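Local coordinates for protein phosphorylated carbohydrates phosphatase TM_1254 (Thermotoga maritima msb8, PDB 3KBB) that removes phosphate from phosphorylated carbohydrates such as erythrose 4-phosphate and fructose 6-phosphate, with a divalent metal cation, preferably cobalt, as cofactor, at residues 6-11 against 103-108. Sequence-based numbering, arbitrary orientation.
Sequences FDMDGV and LALATS. With SO4 (sulfate ion), chain D.
Phe6 and Leu105 pair in parallel register where strands 3-7 and 102-106 run side by side in the sheet of this HAD-like hydrolase. The backbone of Phe6 bonds on both sides of Leu105: its N-H goes to Ala104 O at 2.9 Å, and its carbonyl O accepts the N-H of Ala106, both nearly straight. CG of Phe6 stands anti to the carbonyl carbon (chi1 -74°), which carries the ring toward Leu103, whose CD1 meets CE2 of the ring at 3.5 Å; Leu93 of helix 89-98 touches both side chains. One residue past Asp7, selenomethionine Met8 meets Leu105 with its root and Thr107 with its methyl tip. Its CB sits 3.7 Å from Leu105 CD1, and a bend at chi3 (68°) brings the methyl CE to 3.6 Å from Thr107 OG1, while helix 111-120 packs against the same side chain.

Beyond the paired residues the two segments grip a sulfate. Asp9 N and Thr107 OG1 both donate to its O1, the latter at 2.7 Å, and Ser108 N donates to O4; Lys140 and Thr109 add further bonds. Asp7, the nucleophile by similarity, has its OD1 2.9 Å from Ala106 O, two acceptors close together, with Lys140 NZ in a salt bridge to that same OD1. An alanine at Asp7 would probably leave Lys140 without this carboxylate partner and deprive the site of its presumed nucleophile. Two backbone N-H groups, two threonine hydroxyls and a lysine thus converge on the anion beside Asp7, consistent with a sulfate occupying the place of a substrate's phosphate.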
ATOM      1  N   PHE A   6      -6.360   2.711  -7.647  1.00 16.08           N
ATOM      2  CA  PHE A   6      -5.225   1.925  -7.198  1.00 17.61           C
ATOM      3  C   PHE A   6      -5.064   2.042  -5.701  1.00 17.20           C
ATOM      4  O   PHE A   6      -5.057   3.154  -5.155  1.00 18.15           O
ATOM      5  CB  PHE A   6      -3.933   2.436  -7.824  1.00 17.36           C
ATOM      6  CG  PHE A   6      -3.773   2.076  -9.278  1.00 18.82           C
ATOM      7  CD1 PHE A   6      -2.956   0.998  -9.656  1.00 18.71           C
ATOM      8  CD2 PHE A   6      -4.450   2.802 -10.272  1.00 22.23           C
ATOM      9  CE1 PHE A   6      -2.794   0.659 -11.033  1.00 19.38           C
ATOM     10  CE2 PHE A   6      -4.291   2.463 -11.626  1.00 18.96           C
ATOM     11  CZ  PHE A   6      -3.479   1.373 -11.985  1.00 19.54           C
ATOM     12  N   ASP A   7      -4.829   0.927  -5.027  1.00 17.12           N
ATOM     13  CA  ASP A   7      -4.187   0.989  -3.711  1.00 18.01           C
ATOM     14  C   ASP A   7      -2.729   1.429  -3.888  1.00 18.29           C
ATOM     15  O   ASP A   7      -2.164   1.296  -4.989  1.00 17.30           O
ATOM     16  CB  ASP A   7      -4.251  -0.388  -3.048  1.00 18.39           C
ATOM     17  CG  ASP A   7      -3.840  -0.347  -1.588  1.00 21.42           C
ATOM     18  OD1 ASP A   7      -4.037   0.697  -0.939  1.00 20.26           O
ATOM     19  OD2 ASP A   7      -3.281  -1.350  -1.132  1.00 26.11           O
HETATM   20  N   MSE A   8      -2.123   1.992  -2.842  1.00 17.47           N
HETATM   21  CA  MSE A   8      -0.752   2.515  -2.973  1.00 17.97           C
HETATM   22  C   MSE A   8       0.273   1.445  -2.636  1.00 17.99           C
HETATM   23  O   MSE A   8       0.951   0.912  -3.534  1.00 17.09           O
HETATM   24  CB  MSE A   8      -0.576   3.787  -2.117  1.00 18.44           C
HETATM   25  CG  MSE A   8       0.765   4.347  -2.327  1.00 16.15           C
HETATM   26 SE   MSE A   8       1.087   5.943  -1.239  1.00 22.89          SE
HETATM   27  CE  MSE A   8       1.105   5.158   0.520  1.00 16.05           C
ATOM     28  N   ASP A   9       0.376   1.102  -1.360  1.00 18.12           N
ATOM     29  CA  ASP A   9       1.429   0.212  -0.947  1.00 19.86           C
ATOM     30  C   ASP A   9       1.101  -1.206  -1.348  1.00 20.29           C
ATOM     31  O   ASP A   9       0.039  -1.736  -1.017  1.00 21.68           O
ATOM     32  CB  ASP A   9       1.612   0.265   0.543  1.00 21.08           C
ATOM     33  CG  ASP A   9       2.780  -0.565   0.982  1.00 23.41           C
ATOM     34  OD1 ASP A   9       3.903  -0.103   0.791  1.00 27.19           O
ATOM     35  OD2 ASP A   9       2.570  -1.690   1.488  1.00 30.52           O
ATOM     36  N   GLY A  10       2.040  -1.808  -2.035  1.00 20.95           N
ATOM     37  CA  GLY A  10       1.864  -3.160  -2.538  1.00 22.05           C
ATOM     38  C   GLY A  10       1.329  -3.201  -3.957  1.00 22.62           C
ATOM     39  O   GLY A  10       1.156  -4.285  -4.521  1.00 24.21           O
ATOM     40  N   VAL A  11       1.049  -2.040  -4.543  1.00 21.07           N
ATOM     41  CA  VAL A  11       0.638  -1.976  -5.928  1.00 20.26           C
ATOM     42  C   VAL A  11       1.548  -1.006  -6.642  1.00 20.47           C
ATOM     43  O   VAL A  11       2.259  -1.384  -7.540  1.00 20.49           O
ATOM     44  CB  VAL A  11      -0.853  -1.547  -6.097  1.00 21.35           C
ATOM     45  CG1 VAL A  11      -1.236  -1.504  -7.531  1.00 20.41           C
ATOM     46  CG2 VAL A  11      -1.804  -2.449  -5.285  1.00 19.65           C
ATOM     47  N   LEU A 103      -8.325   8.793 -12.704  1.00 19.93           N
ATOM     48  CA  LEU A 103      -7.383   7.912 -12.017  1.00 19.74           C
ATOM     49  C   LEU A 103      -7.436   8.289 -10.557  1.00 18.89           C
ATOM     50  O   LEU A 103      -7.345   9.488 -10.234  1.00 18.23           O
ATOM     51  CB  LEU A 103      -5.973   8.141 -12.545  1.00 20.51           C
ATOM     52  CG  LEU A 103      -4.772   7.214 -12.362  1.00 23.73           C
ATOM     53  CD1 LEU A 103      -5.150   5.730 -12.550  1.00 22.81           C
ATOM     54  CD2 LEU A 103      -3.612   7.587 -13.356  1.00 21.22           C
ATOM     55  N   ALA A 104      -7.599   7.295  -9.688  1.00 16.90           N
ATOM     56  CA  ALA A 104      -7.678   7.596  -8.266  1.00 16.21           C
ATOM     57  C   ALA A 104      -6.736   6.685  -7.479  1.00 17.14           C
ATOM     58  O   ALA A 104      -6.444   5.557  -7.904  1.00 16.86           O
ATOM     59  CB  ALA A 104      -9.080   7.432  -7.737  1.00 15.81           C
ATOM     60  N   LEU A 105      -6.335   7.182  -6.309  1.00 18.01           N
ATOM     61  CA  LEU A 105      -5.505   6.456  -5.357  1.00 19.12           C
ATOM     62  C   LEU A 105      -6.321   6.297  -4.074  1.00 19.27           C
ATOM     63  O   LEU A 105      -6.997   7.243  -3.643  1.00 20.43           O
ATOM     64  CB  LEU A 105      -4.280   7.305  -5.016  1.00 19.23           C
ATOM     65  CG  LEU A 105      -3.460   6.494  -4.027  1.00 19.52           C
ATOM     66  CD1 LEU A 105      -2.540   5.516  -4.742  1.00 22.27           C
ATOM     67  CD2 LEU A 105      -2.719   7.375  -3.034  1.00 24.45           C
ATOM     68  N   ALA A 106      -6.292   5.112  -3.461  1.00 19.67           N
ATOM     69  CA  ALA A 106      -6.881   4.931  -2.139  1.00 20.29           C
ATOM     70  C   ALA A 106      -5.803   4.238  -1.285  1.00 22.15           C
ATOM     71  O   ALA A 106      -5.184   3.249  -1.720  1.00 23.12           O
ATOM     72  CB  ALA A 106      -8.181   4.134  -2.183  1.00 20.48           C
ATOM     73  N   THR A 107      -5.539   4.764  -0.097  1.00 17.90           N
ATOM     74  CA  THR A 107      -4.538   4.157   0.765  1.00 18.53           C
ATOM     75  C   THR A 107      -4.923   4.324   2.215  1.00 17.71           C
ATOM     76  O   THR A 107      -5.486   5.356   2.580  1.00 18.95           O
ATOM     77  CB  THR A 107      -3.135   4.750   0.540  1.00 17.87           C
ATOM     78  OG1 THR A 107      -2.203   4.139   1.441  1.00 18.34           O
ATOM     79  CG2 THR A 107      -3.129   6.296   0.750  1.00 19.58           C
ATOM     80  N   SER A 108      -4.600   3.327   3.045  1.00 18.40           N
ATOM     81  CA  SER A 108      -4.798   3.443   4.480  1.00 18.70           C
ATOM     82  C   SER A 108      -3.759   4.376   5.123  1.00 19.54           C
ATOM     83  O   SER A 108      -3.902   4.777   6.285  1.00 20.81           O
ATOM     84  CB  SER A 108      -4.685   2.046   5.133  1.00 19.80           C
ATOM     85  OG  SER A 108      -5.645   1.168   4.555  1.00 22.62           O
TER
HETATM   86  S   SO4 D 226      -2.219   1.017   1.822  0.50 27.07           S
HETATM   87  O1  SO4 D 226      -1.742   1.639   0.577  0.50 14.21           O
HETATM   88  O2  SO4 D 226      -1.646  -0.318   1.970  0.50 20.72           O
HETATM   89  O3  SO4 D 226      -1.699   1.760   2.993  0.50 24.57           O
HETATM   90  O4  SO4 D 226      -3.713   0.871   1.903  0.50 20.48           O